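Signal recognition particle receptor beta subunit (Mus musculus, PDB 2FH5) binds GTP as the beta subunit of the signal recognition particle receptor, which helps direct nascent secretory proteins to the endoplasmic reticulum membrane. Local coordinates at residues 36-48 with 57-71. Residues are numbered along the deposited sequence; the frame is centred on the assembly and turned at random.
Sequences QTSITDSSAIYKV and TLIDLPGHESLRFQL. With MG (magnesium ion), chain C; GTP (guanosine-5'-triphosphate), chain D.
Leu58 sets its branched end obliquely against the base of the Tyr46 side chain, its CG 3.6 Å from Tyr46 CB, while CD1 reaches the root of the ring. With CG anti to the backbone N (chi1 178°), the Tyr46 ring leads on past Leu58 and its hydroxyl bonds to Glu207. Cut back to an alanine, Leu58 would probably leave Tyr46 CB without this apolar partner and open a gap beside Phe24 and Phe12, which it also touches. Strands 42-47 and 55-60 run antiparallel, joined by backbone bonds in the pairs Ser42-Asp60 and Ala44-Leu58; Asp60 N to Ser42 O is the shortest, 2.8 Å. On the sheet face opposite Leu58 and Asp60, Ser43 CB rests 4.0 Å from Ile59 CG1. Asp60 swings its carboxylate beside its own carbonyl carbon (chi1 168°), where OD1 accepts from a magnesium-bound water at 2.8 Å and OD2 bonds to Thr21, a magnesium ligand. The aspartate thus meets the ion through its second shell, whereas Ser38 OG binds magnesium directly at 2.3 Å and also hydrogen-bonds the backbone of another protein's chain. Both loops hold the gamma-phosphate by backbone amides, Ser38 N on O2G and Gly63 N on O3G (2.8 Å), as the two switch regions do in GTP-bound small GTPases. The Pro62 ring lies against the backbone of 38-40, its CG 3.4 Å from Thr40 O. Within this chain 42-47 is an edge strand, where another protein's chain bonds to Ser43; helix 20-29 packs on the Ser42, Ala44, Leu58 and Asp60 face, Phe75 of helix 65-75 meets Asp41 and Ile59, and strand 9-13 pairs in parallel with 55-60.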
loop_
_atom_site.group_PDB
_atom_site.type_symbol
_atom_site.label_atom_id
_atom_site.label_comp_id
_atom_site.label_asym_id
_atom_site.label_seq_id
_atom_site.Cartn_x
_atom_site.Cartn_y
_atom_site.Cartn_z
ATOM N N GLN B 36 2.135 -5.352 1.757
ATOM C CA GLN B 36 2.157 -6.087 0.499
ATOM C C GLN B 36 1.336 -5.217 -0.450
ATOM O O GLN B 36 0.621 -4.301 -0.020
ATOM C CB GLN B 36 1.469 -7.445 0.658
ATOM C CG GLN B 36 2.111 -8.386 1.703
ATOM C CD GLN B 36 3.508 -8.892 1.335
ATOM O OE1 GLN B 36 4.165 -9.520 2.141
ATOM N NE2 GLN B 36 3.956 -8.617 0.114
ATOM N N THR B 37 1.424 -5.494 -1.739
ATOM C CA THR B 37 0.631 -4.768 -2.707
ATOM C C THR B 37 -0.843 -4.760 -2.275
ATOM O O THR B 37 -1.425 -5.811 -1.972
ATOM C CB THR B 37 0.762 -5.424 -4.083
ATOM O OG1 THR B 37 2.137 -5.391 -4.463
ATOM C CG2 THR B 37 -0.045 -4.691 -5.142
ATOM N N SER B 38 -1.430 -3.563 -2.255
ATOM C CA SER B 38 -2.820 -3.358 -1.855
ATOM C C SER B 38 -3.808 -3.747 -2.934
ATOM O O SER B 38 -3.598 -3.418 -4.097
ATOM C CB SER B 38 -3.046 -1.881 -1.507
ATOM O OG SER B 38 -2.313 -1.517 -0.356
ATOM N N ILE B 39 -4.896 -4.420 -2.558
ATOM C CA ILE B 39 -5.888 -4.787 -3.555
ATOM C C ILE B 39 -7.246 -4.079 -3.393
ATOM O O ILE B 39 -8.107 -4.191 -4.261
ATOM C CB ILE B 39 -6.053 -6.338 -3.672
ATOM C CG1 ILE B 39 -6.788 -6.908 -2.480
ATOM C CG2 ILE B 39 -4.680 -7.004 -3.727
ATOM C CD1 ILE B 39 -6.856 -8.423 -2.560
ATOM N N THR B 40 -7.442 -3.383 -2.278
ATOM C CA THR B 40 -8.635 -2.546 -2.052
ATOM C C THR B 40 -8.155 -1.305 -1.313
ATOM O O THR B 40 -7.015 -1.224 -0.864
ATOM C CB THR B 40 -9.769 -3.145 -1.150
ATOM O OG1 THR B 40 -9.224 -3.591 0.097
ATOM C CG2 THR B 40 -10.497 -4.251 -1.849
ATOM N N ASP B 41 -9.049 -0.349 -1.176
ATOM C CA ASP B 41 -8.745 0.877 -0.470
ATOM C C ASP B 41 -8.865 0.622 1.027
ATOM O O ASP B 41 -9.505 -0.325 1.454
ATOM C CB ASP B 41 -9.774 1.922 -0.842
ATOM C CG ASP B 41 -11.190 1.415 -0.616
ATOM O OD1 ASP B 41 -11.688 0.616 -1.445
ATOM O OD2 ASP B 41 -11.806 1.790 0.408
ATOM N N SER B 42 -8.227 1.471 1.814
ATOM C CA SER B 42 -8.339 1.410 3.254
ATOM C C SER B 42 -8.460 2.869 3.739
ATOM O O SER B 42 -7.957 3.813 3.117
ATOM C CB SER B 42 -7.154 0.645 3.899
ATOM O OG SER B 42 -5.877 1.023 3.431
ATOM N N SER B 43 -9.163 3.065 4.837
ATOM C CA SER B 43 -9.385 4.414 5.327
ATOM C C SER B 43 -9.367 4.454 6.848
ATOM O O SER B 43 -9.588 3.437 7.505
ATOM C CB SER B 43 -10.739 4.889 4.823
ATOM O OG SER B 43 -11.759 4.050 5.338
ATOM N N ALA B 44 -9.106 5.636 7.393
ATOM C CA ALA B 44 -9.067 5.836 8.830
ATOM C C ALA B 44 -9.036 7.334 9.146
ATOM O O ALA B 44 -8.615 8.150 8.315
ATOM C CB ALA B 44 -7.856 5.161 9.407
ATOM N N ILE B 45 -9.459 7.688 10.356
ATOM C CA ILE B 45 -9.504 9.078 10.761
ATOM C C ILE B 45 -8.161 9.622 11.244
ATOM O O ILE B 45 -7.462 8.992 12.031
ATOM C CB ILE B 45 -10.565 9.272 11.854
ATOM C CG1 ILE B 45 -11.953 9.112 11.243
ATOM C CG2 ILE B 45 -10.433 10.640 12.488
ATOM C CD1 ILE B 45 -13.057 8.986 12.275
ATOM N N TYR B 46 -7.810 10.812 10.772
ATOM C CA TYR B 46 -6.558 11.443 11.161
ATOM C C TYR B 46 -6.824 12.767 11.906
ATOM O O TYR B 46 -7.439 13.674 11.353
ATOM C CB TYR B 46 -5.712 11.705 9.906
ATOM C CG TYR B 46 -4.388 12.410 10.144
ATOM C CD1 TYR B 46 -3.329 11.763 10.768
ATOM C CD2 TYR B 46 -4.191 13.720 9.712
ATOM C CE1 TYR B 46 -2.091 12.406 10.956
ATOM C CE2 TYR B 46 -2.969 14.370 9.891
ATOM C CZ TYR B 46 -1.924 13.713 10.511
ATOM O OH TYR B 46 -0.719 14.365 10.695
ATOM N N LYS B 47 -6.381 12.862 13.161
ATOM C CA LYS B 47 -6.549 14.095 13.928
ATOM C C LYS B 47 -5.351 14.970 13.608
ATOM O O LYS B 47 -4.206 14.625 13.910
ATOM C CB LYS B 47 -6.592 13.822 15.433
ATOM C CG LYS B 47 -7.781 12.980 15.894
ATOM C CD LYS B 47 -9.121 13.631 15.585
ATOM C CE LYS B 47 -10.269 12.768 16.107
ATOM N NZ LYS B 47 -11.617 13.295 15.732
ATOM N N VAL B 48 -5.630 16.102 12.978
ATOM C CA VAL B 48 -4.605 17.050 12.568
ATOM C C VAL B 48 -3.784 17.666 13.713
ATOM O O VAL B 48 -4.259 17.792 14.844
ATOM C CB VAL B 48 -5.256 18.154 11.721
ATOM C CG1 VAL B 48 -4.299 19.295 11.499
ATOM C CG2 VAL B 48 -5.690 17.568 10.395
ATOM N N THR B 57 -10.316 12.291 6.790
ATOM C CA THR B 57 -10.424 10.856 6.570
ATOM C C THR B 57 -9.373 10.456 5.528
ATOM O O THR B 57 -9.546 10.718 4.346
ATOM C CB THR B 57 -11.798 10.442 6.034
ATOM O OG1 THR B 57 -12.765 10.585 7.070
ATOM C CG2 THR B 57 -11.780 8.982 5.577
ATOM N N LEU B 58 -8.269 9.862 5.965
ATOM C CA LEU B 58 -7.251 9.438 5.012
ATOM C C LEU B 58 -7.780 8.192 4.306
ATOM O O LEU B 58 -8.328 7.294 4.958
ATOM C CB LEU B 58 -5.941 9.105 5.727
ATOM C CG LEU B 58 -5.391 10.116 6.739
ATOM C CD1 LEU B 58 -4.000 9.688 7.168
ATOM C CD2 LEU B 58 -5.319 11.512 6.132
ATOM N N ILE B 59 -7.651 8.167 2.980
ATOM C CA ILE B 59 -8.067 7.033 2.156
ATOM C C ILE B 59 -6.887 6.632 1.266
ATOM O O ILE B 59 -6.448 7.405 0.406
ATOM C CB ILE B 59 -9.245 7.383 1.254
ATOM C CG1 ILE B 59 -10.466 7.747 2.096
ATOM C CG2 ILE B 59 -9.558 6.226 0.338
ATOM C CD1 ILE B 59 -11.693 8.091 1.236
ATOM N N ASP B 60 -6.366 5.430 1.498
ATOM C CA ASP B 60 -5.227 4.884 0.764
ATOM C C ASP B 60 -5.755 4.130 -0.442
ATOM O O ASP B 60 -6.439 3.148 -0.268
ATOM C CB ASP B 60 -4.451 3.954 1.722
ATOM C CG ASP B 60 -3.393 3.064 1.021
ATOM O OD1 ASP B 60 -2.751 3.508 0.048
ATOM O OD2 ASP B 60 -3.191 1.901 1.478
ATOM N N LEU B 61 -5.440 4.570 -1.658
ATOM C CA LEU B 61 -5.946 3.880 -2.869
ATOM C C LEU B 61 -4.905 3.015 -3.578
ATOM O O LEU B 61 -3.790 3.437 -3.808
ATOM C CB LEU B 61 -6.539 4.888 -3.879
ATOM C CG LEU B 61 -7.711 5.783 -3.410
ATOM C CD1 LEU B 61 -8.230 6.649 -4.550
ATOM C CD2 LEU B 61 -8.846 4.913 -2.883
ATOM N N PRO B 62 -5.271 1.775 -3.936
ATOM C CA PRO B 62 -4.348 0.867 -4.620
ATOM C C PRO B 62 -3.757 1.495 -5.888
ATOM O O PRO B 62 -4.465 2.131 -6.659
ATOM C CB PRO B 62 -5.231 -0.333 -4.961
ATOM C CG PRO B 62 -6.335 -0.271 -4.003
ATOM C CD PRO B 62 -6.624 1.201 -3.884
ATOM N N GLY B 63 -2.468 1.292 -6.122
ATOM C CA GLY B 63 -1.866 1.850 -7.309
ATOM C C GLY B 63 -1.915 0.958 -8.540
ATOM O O GLY B 63 -1.583 1.399 -9.651
ATOM N N HIS B 64 -2.323 -0.294 -8.365
ATOM C CA HIS B 64 -2.374 -1.181 -9.509
ATOM C C HIS B 64 -3.230 -0.594 -10.650
ATOM O O HIS B 64 -4.300 -0.043 -10.417
ATOM C CB HIS B 64 -2.888 -2.563 -9.102
ATOM C CG HIS B 64 -2.475 -3.639 -10.052
ATOM N ND1 HIS B 64 -3.318 -4.145 -11.019
ATOM C CD2 HIS B 64 -1.262 -4.202 -10.280
ATOM C CE1 HIS B 64 -2.644 -4.964 -11.807
ATOM N NE2 HIS B 64 -1.392 -5.015 -11.382
ATOM N N GLU B 65 -2.720 -0.696 -11.876
ATOM C CA GLU B 65 -3.390 -0.196 -13.087
ATOM C C GLU B 65 -4.838 -0.648 -13.207
ATOM O O GLU B 65 -5.695 0.129 -13.581
ATOM C CB GLU B 65 -2.616 -0.659 -14.332
ATOM C CG GLU B 65 -1.641 -1.864 -14.066
ATOM C CD GLU B 65 -0.293 -1.450 -13.400
ATOM O OE1 GLU B 65 0.501 -0.705 -14.038
ATOM O OE2 GLU B 65 -0.018 -1.867 -12.249
ATOM N N SER B 66 -5.112 -1.903 -12.873
ATOM C CA SER B 66 -6.457 -2.444 -12.975
ATOM C C SER B 66 -7.416 -1.896 -11.949
ATOM O O SER B 66 -8.607 -2.167 -12.033
ATOM C CB SER B 66 -6.448 -3.974 -12.838
ATOM O OG SER B 66 -6.359 -4.373 -11.470
ATOM N N LEU B 67 -6.923 -1.128 -10.984
ATOM C CA LEU B 67 -7.797 -0.587 -9.935
ATOM C C LEU B 67 -7.679 0.902 -9.678
ATOM O O LEU B 67 -8.553 1.486 -9.064
ATOM C CB LEU B 67 -7.480 -1.254 -8.604
ATOM C CG LEU B 67 -7.578 -2.746 -8.363
ATOM C CD1 LEU B 67 -6.875 -3.071 -7.045
ATOM C CD2 LEU B 67 -9.052 -3.150 -8.317
ATOM N N ARG B 68 -6.591 1.516 -10.119
ATOM C CA ARG B 68 -6.368 2.913 -9.802
ATOM C C ARG B 68 -7.472 3.880 -10.187
ATOM O O ARG B 68 -7.901 4.678 -9.352
ATOM C CB ARG B 68 -5.015 3.387 -10.366
ATOM C CG ARG B 68 -4.958 3.450 -11.876
ATOM C CD ARG B 68 -3.645 4.014 -12.364
ATOM N NE ARG B 68 -2.537 3.200 -11.912
ATOM C CZ ARG B 68 -1.400 3.054 -12.576
ATOM N NH1 ARG B 68 -1.229 3.674 -13.734
ATOM N NH2 ARG B 68 -0.436 2.293 -12.067
ATOM N N PHE B 69 -7.949 3.812 -11.427
ATOM C CA PHE B 69 -8.992 4.744 -11.874
ATOM C C PHE B 69 -10.382 4.381 -11.396
ATOM O O PHE B 69 -11.171 5.255 -11.050
ATOM C CB PHE B 69 -8.970 4.871 -13.393
ATOM C CG PHE B 69 -7.651 5.307 -13.917
ATOM C CD1 PHE B 69 -7.133 6.559 -13.566
ATOM C CD2 PHE B 69 -6.882 4.450 -14.702
ATOM C CE1 PHE B 69 -5.859 6.954 -13.986
ATOM C CE2 PHE B 69 -5.602 4.829 -15.133
ATOM C CZ PHE B 69 -5.092 6.084 -14.772
ATOM N N GLN B 70 -10.686 3.098 -11.379
ATOM C CA GLN B 70 -11.983 2.667 -10.904
ATOM C C GLN B 70 -12.195 3.258 -9.502
ATOM O O GLN B 70 -13.250 3.825 -9.218
ATOM C CB GLN B 70 -12.034 1.138 -10.849
ATOM C CG GLN B 70 -13.394 0.582 -10.466
ATOM C CD GLN B 70 -13.301 -0.586 -9.490
ATOM O OE1 GLN B 70 -12.541 -1.543 -9.709
ATOM N NE2 GLN B 70 -14.083 -0.518 -8.408
ATOM N N LEU B 71 -11.188 3.146 -8.637
ATOM C CA LEU B 71 -11.299 3.675 -7.276
ATOM C C LEU B 71 -11.117 5.179 -7.126
ATOM O O LEU B 71 -11.697 5.757 -6.211
ATOM C CB LEU B 71 -10.343 2.953 -6.330
ATOM C CG LEU B 71 -10.853 1.572 -5.905
ATOM C CD1 LEU B 71 -9.723 0.743 -5.327
ATOM C CD2 LEU B 71 -11.967 1.755 -4.909
HETATM MG MG MG C . -0.642 -0.026 -0.766
HETATM P PG GTP D . 0.524 -0.360 -3.794
HETATM O O1G GTP D . 0.968 -1.390 -4.716
HETATM O O2G GTP D . -0.324 -0.891 -2.685
HETATM O O3G GTP D . -0.187 0.782 -4.552
HETATM O O3B GTP D . 2.007 0.183 -3.098
HETATM P PB GTP D . 2.162 1.271 -2.031
HETATM O O1B GTP D . 2.363 2.605 -2.673
HETATM O O2B GTP D . 1.044 1.305 -1.009
HETATM O O3A GTP D . 3.559 0.810 -1.405
HETATM P PA GTP D . 3.922 0.451 0.084
HETATM O O1A GTP D . 3.479 1.447 1.009
HETATM O O2A GTP D . 3.415 -0.922 0.426
HETATM O "O5'" GTP D . 5.496 0.548 -0.062
HETATM C "C5'" GTP D . 6.147 -0.361 -0.934
HETATM C "C4'" GTP D . 7.514 -0.722 -0.356
HETATM O "O4'" GTP D . 8.343 0.453 -0.215
HETATM C "C3'" GTP D . 7.461 -1.330 1.049
HETATM O "O3'" GTP D . 8.441 -2.398 1.189
HETATM C "C2'" GTP D . 7.765 -0.159 1.939
HETATM O "O2'" GTP D . 8.193 -0.490 3.277
HETATM C "C1'" GTP D . 8.777 0.652 1.129
HETATM N N9 GTP D . 8.738 2.084 1.370
HETATM C C8 GTP D . 7.595 2.890 1.404
HETATM N N7 GTP D . 7.928 4.156 1.644
HETATM C C5 GTP D . 9.334 4.185 1.771
HETATM C C6 GTP D . 10.266 5.210 2.016
HETATM O O6 GTP D . 10.086 6.401 2.185
HETATM N N1 GTP D . 11.638 4.844 2.082
HETATM C C2 GTP D . 12.079 3.544 1.919
HETATM N N2 GTP D . 13.411 3.279 2.017
HETATM N N3 GTP D . 11.173 2.560 1.674
HETATM C C4 GTP D . 9.823 2.887 1.608
HETATM O O HOH W 1 0.749 -1.340 0.067
HETATM O O HOH W 2 -1.976 -1.948 -5.849
HETATM O O HOH W 3 -4.848 0.749 -0.524
HETATM O O HOH W 4 -1.975 1.392 -1.550
#